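Probable sugar ABC transporter, sugar-binding protein (Streptococcus pneumoniae, PDB 2W7Y) binds the blood group A trisaccharide as the solute-binding protein of a probable sugar ABC transporter, and presumably hands its glycan on for uptake. Local coordinates at residues T333-K339 / S350-V354; W162-F168 / F269-A275; A300-S306 / A381-T387. All blocks are in the same frame, centred on the assembly; numbering follows the deposited sequence.

Contact 1 of 3, residues T333-K339 / S350-V354; sequences TSDDVQK and SNENV
With CG of Asn-351 anti to the backbone N (chi1 -167°) and CG of Asp-335 beside its own N, the amide of the loop and the carboxylate of the helix meet across the first turn of helix 335-343. Ser-334 holds the N-cap position of this helix, and across from it Asn-351 opens an Asx turn that overlaps the type I beta turn Asn-351 to Val-354. ND2 of Asn-351 donates to OD1 of Asp-335 at 2.8 Å, reaching the anti lone pair with the two flat groups 37° apart. The bond is bent, 145° at the hydrogen. The same amide uses its other end within the loop, where OD1 of Asn-351 accepts from the backbone N of Asn-353 at 3.0 Å, the donor standing above the carbonyl plane. Both ends of the Asn-351 amide are therefore engaged, which limits its rotation.

Next to this polar pair, the bend of Gln-338 at chi2 lays its aliphatic part against the loop: CG meets CB of Asn-351 at 3.3 Å, and CB meets CG2 of Val-354 at 3.5 Å. Its amide turns back to the helix start, NE2 donating to Ser-334 O at 3.1 Å nearly in the amide plane and also to Met-332 O. Ser-334 O thus takes two N-H groups of Gln-338, one from the backbone and one from the side chain. Helix 133-136 closes over the junction: Asn-135 binds Thr-333 O through its side chain and OG of Ser-350 through its backbone O, while Lys-134 holds OD1 of Asn-353. Buried between these groups, OG1 of Thr-333 has no polar partner and lies 3.8 Å from OG of Ser-350.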
# COMPACT_ATOMS: atom_id res chain seq x y z
N THR A 333 5.45 -9.43 14.95
CA THR A 333 4.82 -10.45 14.13
C THR A 333 4.19 -11.54 15.01
O THR A 333 3.60 -12.51 14.52
CB THR A 333 5.85 -10.92 13.05
OG1 THR A 333 5.60 -10.22 11.82
CG2 THR A 333 5.83 -12.39 12.80
N SER A 334 4.27 -11.34 16.33
CA SER A 334 3.72 -12.27 17.31
C SER A 334 2.19 -12.19 17.42
O SER A 334 1.58 -11.18 17.06
CB SER A 334 4.36 -12.05 18.69
OG SER A 334 4.05 -10.77 19.20
N ASP A 335 1.60 -13.27 17.95
CA ASP A 335 0.15 -13.40 18.10
C ASP A 335 -0.50 -12.22 18.83
O ASP A 335 -1.52 -11.69 18.38
CB ASP A 335 -0.20 -14.71 18.83
CG ASP A 335 -0.03 -15.94 17.95
OD1 ASP A 335 0.33 -15.80 16.76
OD2 ASP A 335 -0.26 -17.06 18.46
N ASP A 336 0.10 -11.82 19.95
CA ASP A 336 -0.45 -10.76 20.81
C ASP A 336 -0.36 -9.36 20.20
O ASP A 336 -1.28 -8.56 20.35
CB ASP A 336 0.22 -10.79 22.19
CG ASP A 336 -0.13 -12.04 22.99
OD1 ASP A 336 -1.11 -12.73 22.65
OD2 ASP A 336 0.58 -12.33 23.97
N VAL A 337 0.75 -9.08 19.52
CA VAL A 337 0.94 -7.78 18.86
C VAL A 337 0.02 -7.65 17.63
O VAL A 337 -0.55 -6.58 17.39
CB VAL A 337 2.42 -7.53 18.49
CG1 VAL A 337 2.59 -6.28 17.62
CG2 VAL A 337 3.27 -7.43 19.75
N GLN A 338 -0.12 -8.74 16.88
CA GLN A 338 -0.98 -8.76 15.70
C GLN A 338 -2.46 -8.59 16.00
O GLN A 338 -3.21 -8.06 15.18
CB GLN A 338 -0.74 -10.02 14.85
CG GLN A 338 -0.14 -9.74 13.47
CD GLN A 338 1.19 -9.03 13.55
OE1 GLN A 338 1.56 -8.26 12.66
NE2 GLN A 338 1.91 -9.27 14.63
N LYS A 339 -2.88 -9.04 17.18
CA LYS A 339 -4.24 -8.79 17.67
C LYS A 339 -4.45 -7.29 17.88
O LYS A 339 -5.52 -6.75 17.58
CB LYS A 339 -4.51 -9.56 18.96
CG LYS A 339 -5.96 -9.50 19.42
CD LYS A 339 -6.21 -10.36 20.64
CE LYS A 339 -7.69 -10.38 20.99
NZ LYS A 339 -7.99 -11.37 22.05
N SER A 350 -0.44 -9.42 9.35
CA SER A 350 0.30 -10.39 8.53
C SER A 350 0.17 -11.79 9.11
O SER A 350 0.24 -12.79 8.39
CB SER A 350 1.77 -9.99 8.41
OG SER A 350 2.45 -10.11 9.65
N ASN A 351 -0.04 -11.85 10.43
CA ASN A 351 -0.13 -13.12 11.15
C ASN A 351 -1.45 -13.82 10.87
O ASN A 351 -2.52 -13.34 11.24
CB ASN A 351 0.05 -12.88 12.65
CG ASN A 351 0.28 -14.16 13.43
OD1 ASN A 351 0.04 -15.26 12.94
ND2 ASN A 351 0.75 -14.01 14.66
N GLU A 352 -1.35 -14.98 10.23
CA GLU A 352 -2.52 -15.75 9.80
C GLU A 352 -3.19 -16.52 10.94
O GLU A 352 -4.24 -17.13 10.74
CB GLU A 352 -2.14 -16.68 8.64
CG GLU A 352 -1.79 -15.92 7.37
CD GLU A 352 -1.26 -16.81 6.26
OE1 GLU A 352 -0.98 -18.00 6.50
OE2 GLU A 352 -1.12 -16.30 5.13
N ASN A 353 -2.58 -16.47 12.12
CA ASN A 353 -3.16 -17.03 13.34
C ASN A 353 -4.24 -16.13 13.94
O ASN A 353 -5.03 -16.57 14.77
CB ASN A 353 -2.08 -17.30 14.39
CG ASN A 353 -1.17 -18.46 14.02
OD1 ASN A 353 -1.63 -19.52 13.61
ND2 ASN A 353 0.13 -18.27 14.20
N VAL A 354 -4.24 -14.86 13.53
CA VAL A 354 -5.25 -13.90 13.99
C VAL A 354 -6.52 -14.07 13.16
O VAL A 354 -6.51 -13.87 11.94
CB VAL A 354 -4.74 -12.44 13.90
CG1 VAL A 354 -5.82 -11.47 14.36
CG2 VAL A 354 -3.49 -12.26 14.74

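Contact 2 of 3, residues W162-F168 / F269-A275; sequences WYNKDIF and FQEGKSA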
# COMPACT_ATOMS: atom_id res chain seq x y z
N TRP A 162 -12.76 2.89 -1.55
CA TRP A 162 -13.86 3.41 -0.75
C TRP A 162 -14.75 4.32 -1.58
O TRP A 162 -14.27 5.03 -2.46
CB TRP A 162 -13.35 4.14 0.49
CG TRP A 162 -12.50 3.28 1.38
CD1 TRP A 162 -11.15 3.09 1.30
CD2 TRP A 162 -12.95 2.49 2.49
NE1 TRP A 162 -10.72 2.24 2.29
CE2 TRP A 162 -11.81 1.84 3.03
CE3 TRP A 162 -14.20 2.26 3.08
CZ2 TRP A 162 -11.88 0.98 4.13
CZ3 TRP A 162 -14.27 1.40 4.17
CH2 TRP A 162 -13.12 0.78 4.69
N TYR A 163 -16.05 4.30 -1.30
CA TYR A 163 -17.00 5.13 -2.03
C TYR A 163 -18.10 5.69 -1.13
O TYR A 163 -18.44 5.08 -0.11
CB TYR A 163 -17.59 4.37 -3.22
CG TYR A 163 -18.71 3.41 -2.88
CD1 TYR A 163 -18.44 2.17 -2.31
CD2 TYR A 163 -20.04 3.75 -3.13
CE1 TYR A 163 -19.46 1.28 -2.00
CE2 TYR A 163 -21.08 2.87 -2.82
CZ TYR A 163 -20.78 1.64 -2.25
OH TYR A 163 -21.79 0.77 -1.95
N ASN A 164 -18.62 6.85 -1.51
CA ASN A 164 -19.73 7.48 -0.80
C ASN A 164 -21.07 6.99 -1.36
O ASN A 164 -21.43 7.32 -2.50
CB ASN A 164 -19.63 9.01 -0.89
CG ASN A 164 -20.59 9.72 0.06
OD1 ASN A 164 -21.78 9.43 0.09
ND2 ASN A 164 -20.07 10.67 0.81
N LYS A 165 -21.78 6.21 -0.55
CA LYS A 165 -23.07 5.62 -0.95
C LYS A 165 -24.13 6.67 -1.30
O LYS A 165 -24.94 6.45 -2.21
CB LYS A 165 -23.61 4.70 0.15
CG LYS A 165 -22.69 3.51 0.48
CD LYS A 165 -23.29 2.63 1.58
CE LYS A 165 -23.17 3.29 2.95
NZ LYS A 165 -23.93 2.56 4.00
N ASP A 166 -24.12 7.80 -0.59
CA ASP A 166 -25.11 8.86 -0.79
C ASP A 166 -24.91 9.63 -2.09
O ASP A 166 -25.88 9.90 -2.81
CB ASP A 166 -25.11 9.84 0.40
CG ASP A 166 -25.52 9.19 1.70
OD1 ASP A 166 -26.07 8.07 1.68
OD2 ASP A 166 -25.29 9.80 2.77
N ILE A 167 -23.66 9.97 -2.39
CA ILE A 167 -23.31 10.65 -3.64
C ILE A 167 -23.62 9.78 -4.87
O ILE A 167 -24.15 10.28 -5.86
CB ILE A 167 -21.82 11.12 -3.65
CG1 ILE A 167 -21.60 12.19 -2.57
CG2 ILE A 167 -21.41 11.62 -5.03
CD1 ILE A 167 -20.14 12.50 -2.26
N PHE A 168 -23.32 8.48 -4.78
CA PHE A 168 -23.63 7.53 -5.85
C PHE A 168 -25.13 7.41 -6.09
O PHE A 168 -25.59 7.45 -7.24
CB PHE A 168 -23.03 6.15 -5.54
CG PHE A 168 -21.60 5.99 -5.99
CD1 PHE A 168 -20.56 6.66 -5.34
CD2 PHE A 168 -21.29 5.15 -7.06
CE1 PHE A 168 -19.24 6.51 -5.75
CE2 PHE A 168 -19.97 5.00 -7.48
CZ PHE A 168 -18.94 5.67 -6.82
N PHE A 269 -12.80 13.28 1.33
CA PHE A 269 -13.68 12.12 1.25
C PHE A 269 -14.52 11.95 2.52
O PHE A 269 -15.71 11.68 2.43
CB PHE A 269 -12.87 10.86 0.95
CG PHE A 269 -13.71 9.65 0.67
CD1 PHE A 269 -14.52 9.59 -0.46
CD2 PHE A 269 -13.69 8.57 1.54
CE1 PHE A 269 -15.30 8.47 -0.71
CE2 PHE A 269 -14.47 7.45 1.29
CZ PHE A 269 -15.28 7.41 0.16
N GLN A 270 -13.88 12.11 3.67
CA GLN A 270 -14.55 12.09 4.98
C GLN A 270 -15.62 13.17 5.09
O GLN A 270 -16.61 12.99 5.80
CB GLN A 270 -13.53 12.29 6.11
CG GLN A 270 -12.55 11.13 6.30
CD GLN A 270 -11.45 11.43 7.30
OE1 GLN A 270 -10.28 11.13 7.07
NE2 GLN A 270 -11.82 12.02 8.43
N GLU A 271 -15.40 14.28 4.40
CA GLU A 271 -16.29 15.44 4.45
C GLU A 271 -17.33 15.44 3.33
O GLU A 271 -18.13 16.36 3.22
CB GLU A 271 -15.48 16.74 4.43
CG GLU A 271 -14.63 16.95 5.69
CD GLU A 271 -13.75 18.20 5.63
OE1 GLU A 271 -13.59 18.80 4.54
OE2 GLU A 271 -13.21 18.59 6.69
N GLY A 272 -17.31 14.40 2.50
CA GLY A 272 -18.28 14.24 1.42
C GLY A 272 -18.04 15.14 0.22
O GLY A 272 -18.98 15.50 -0.49
N LYS A 273 -16.77 15.48 -0.02
CA LYS A 273 -16.39 16.34 -1.14
C LYS A 273 -15.97 15.54 -2.38
O LYS A 273 -15.86 16.10 -3.46
CB LYS A 273 -15.27 17.30 -0.73
CG LYS A 273 -15.70 18.34 0.30
CD LYS A 273 -14.53 19.24 0.68
CE LYS A 273 -15.01 20.48 1.42
NZ LYS A 273 -15.47 20.18 2.80
N SER A 274 -15.73 14.24 -2.20
CA SER A 274 -15.41 13.34 -3.31
C SER A 274 -16.24 12.06 -3.23
O SER A 274 -16.77 11.72 -2.17
CB SER A 274 -13.91 13.04 -3.37
OG SER A 274 -13.42 12.51 -2.15
N ALA A 275 -16.36 11.36 -4.36
CA ALA A 275 -17.22 10.18 -4.46
C ALA A 275 -16.49 8.88 -4.17
O ALA A 275 -17.05 7.98 -3.55
CB ALA A 275 -17.89 10.12 -5.83
O HOH W 1 -17.44 11.40 0.33
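The backbone N of Asn-164 donates to Ala-275 O at 2.8 Å, joining the end of strand 157-164 to the corner where the chain enters strand 276-277. From there the Asn-164 side chain runs toward segment 269-275. CB sits beside two carbonyl oxygens, Ala-275 O at 3.8 Å and Ser-274 O a little farther. A chi1 of -169° sets CG anti to the backbone N, and chi2 of -50° then turns OD1 to the first turn of helix 165-171, which Asn-164 N-caps: the oxygen accepts from Ile-167 N, and weakly from Asp-166 N. ND2 turns the other way, over CA of Gly-272, and donates to a water at 2.8 Å; that water in turn donates to Phe-269 O and Ser-274 O. Gly-272 closes helix 262-270 in a Schellman motif.

Apolar groups flank this polar line. The Phe-269 ring brings CZ within 3.5 Å of Tyr-163 N and CE2 within 3.6 Å of CB of Trp-162. Ala-275 CB is met by Ile-167 CG2 and Phe-168 CE1, each at 3.9 Å, and Ile-192 of helix 182-193 touches all three residues. Both the oxygen and the nitrogen of the buried Asn-164 amide thus have a hydrogen-bond partner, linking a helix start, through water, to a helix end.

Contact 3 of 3, residues A300-S306 / A381-T387; sequences AGVAISS and AKAVVPT
Gly-301 O accepts from two successive backbone N atoms, Ala-383 at 3.3 Å and, weakly, Lys-382, at a G1 beta bulge that leads into strand 302-306, Gly-301 and Val-302 both facing Tyr-298. The positive phi of Gly-301 (65°) suits this turn, and CD of Lys-382, on an extended chain, passes 3.9 Å from Ala-300 O.

Beyond the bulge the ladder is regular. Ala-303 N binds Ala-383 O, Val-385 N binds Ala-303 O, and Ser-305 N binds Val-385 O at 2.8 Å. Strands 302-306 and 383-385 thus pair in parallel, while on its other side 302-306 lies antiparallel to 157-164 in the mixed sheet of this solute-binding protein.

On one face Val-302, Ile-304 and Val-385 pack against helix 207-215, with CG2 of Val-385 at 4.1 Å from CG1 of Ile-304. The opposite face carries Ala-303 and Val-384 against Val-378 of helix 366-379; there CG2 of Val-384 comes within 3.5 Å of CB of Ser-305.

Just past the end of strand 383-385, Thr-387 meets Ser-306 near the sugar, its side chain about 7 Å from the bound N-acetylgalactosamine. OG1 of Thr-387, set between its backbone N and carbonyl carbon (chi1 54°), caps Asp-390 N and makes a weak 3.4 Å bond with OG of Ser-306. The Thr-387 and Ile-304 side chains cross at about a right angle, CG2 of Thr-387 lying 3.7 Å from CG2 of Ile-304.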
# COMPACT_ATOMS: atom_id res chain seq x y z
N ALA A 300 -14.31 -5.21 -12.83
CA ALA A 300 -14.09 -6.62 -13.16
C ALA A 300 -13.67 -7.48 -11.96
O ALA A 300 -13.05 -8.53 -12.12
CB ALA A 300 -13.11 -6.78 -14.34
N GLY A 301 -14.04 -7.03 -10.76
CA GLY A 301 -13.79 -7.77 -9.52
C GLY A 301 -12.33 -7.94 -9.15
O GLY A 301 -11.94 -8.98 -8.62
N VAL A 302 -11.53 -6.91 -9.41
CA VAL A 302 -10.09 -6.94 -9.11
C VAL A 302 -9.79 -6.16 -7.83
O VAL A 302 -10.39 -5.11 -7.58
CB VAL A 302 -9.24 -6.42 -10.30
CG1 VAL A 302 -7.74 -6.51 -9.99
CG2 VAL A 302 -9.55 -7.19 -11.57
N ALA A 303 -8.88 -6.69 -7.02
CA ALA A 303 -8.40 -6.00 -5.82
C ALA A 303 -6.88 -6.11 -5.73
O ALA A 303 -6.26 -6.93 -6.40
CB ALA A 303 -9.06 -6.57 -4.57
N ILE A 304 -6.29 -5.26 -4.90
CA ILE A 304 -4.85 -5.31 -4.65
C ILE A 304 -4.59 -6.12 -3.38
O ILE A 304 -5.20 -5.87 -2.33
CB ILE A 304 -4.23 -3.88 -4.55
CG1 ILE A 304 -4.25 -3.20 -5.92
CG2 ILE A 304 -2.80 -3.94 -4.02
CD1 ILE A 304 -4.24 -1.68 -5.89
N SER A 305 -3.72 -7.12 -3.49
CA SER A 305 -3.28 -7.90 -2.34
C SER A 305 -1.80 -8.19 -2.42
O SER A 305 -1.36 -9.12 -3.11
CB SER A 305 -4.07 -9.21 -2.21
OG SER A 305 -3.82 -9.81 -0.95
N SER A 306 -1.03 -7.36 -1.73
CA SER A 306 0.40 -7.57 -1.62
C SER A 306 0.86 -7.39 -0.19
O SER A 306 0.04 -7.12 0.71
CB SER A 306 1.16 -6.66 -2.58
OG SER A 306 0.92 -5.30 -2.27
N ALA A 381 -12.18 -11.42 -4.09
CA ALA A 381 -12.06 -10.82 -5.42
C ALA A 381 -11.88 -11.91 -6.47
O ALA A 381 -11.30 -12.97 -6.20
CB ALA A 381 -10.88 -9.86 -5.45
N LYS A 382 -12.40 -11.65 -7.67
CA LYS A 382 -12.24 -12.56 -8.81
C LYS A 382 -10.77 -12.69 -9.20
O LYS A 382 -10.31 -13.77 -9.56
CB LYS A 382 -13.05 -12.07 -10.01
CG LYS A 382 -14.56 -12.11 -9.84
CD LYS A 382 -15.25 -11.57 -11.08
CE LYS A 382 -16.66 -11.06 -10.79
NZ LYS A 382 -17.13 -10.14 -11.88
N ALA A 383 -10.05 -11.58 -9.13
CA ALA A 383 -8.62 -11.56 -9.39
C ALA A 383 -7.94 -10.64 -8.40
O ALA A 383 -8.49 -9.62 -8.00
CB ALA A 383 -8.33 -11.11 -10.82
N VAL A 384 -6.73 -11.01 -8.01
CA VAL A 384 -5.97 -10.21 -7.07
C VAL A 384 -4.54 -9.99 -7.60
O VAL A 384 -3.89 -10.93 -8.08
CB VAL A 384 -6.06 -10.81 -5.64
CG1 VAL A 384 -4.78 -11.55 -5.22
CG2 VAL A 384 -6.48 -9.75 -4.64
N VAL A 385 -4.09 -8.74 -7.55
CA VAL A 385 -2.76 -8.34 -8.05
C VAL A 385 -1.86 -7.79 -6.93
O VAL A 385 -2.36 -7.29 -5.93
CB VAL A 385 -2.85 -7.30 -9.22
CG1 VAL A 385 -3.49 -7.92 -10.46
CG2 VAL A 385 -3.60 -6.04 -8.80
N PRO A 386 -0.52 -7.90 -7.10
CA PRO A 386 0.38 -7.22 -6.18
C PRO A 386 0.59 -5.77 -6.61
O PRO A 386 0.19 -5.39 -7.71
CB PRO A 386 1.68 -8.02 -6.32
CG PRO A 386 1.67 -8.51 -7.72
CD PRO A 386 0.21 -8.67 -8.12
N THR A 387 1.21 -4.96 -5.76
CA THR A 387 1.47 -3.56 -6.11
C THR A 387 2.64 -3.48 -7.09
O THR A 387 3.60 -4.25 -6.98
CB THR A 387 1.80 -2.68 -4.89
OG1 THR A 387 2.88 -3.27 -4.16
CG2 THR A 387 0.59 -2.53 -3.99

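How the contacts relate
Contacts 2 and 3 reach the same mixed sheet, since strands 157-164 and 302-306 are neighbours in it; contact 1 lies away from that sheet, joining a helix start to the loop that follows the same helix. Contact 2 is the buried one, while contacts 1 and 3 are partly buried. Chemistry follows place: side-chain amides and a carboxylate in contact 1, one backbone bond with a water and aromatic packing in contact 2, and a ladder of backbone bonds between aliphatic faces in contact 3. None touches another; contacts 1 and 3 come nearest, about 8 Å between closest atoms, and contact 1 falls within the chain span between the strands of contact 3.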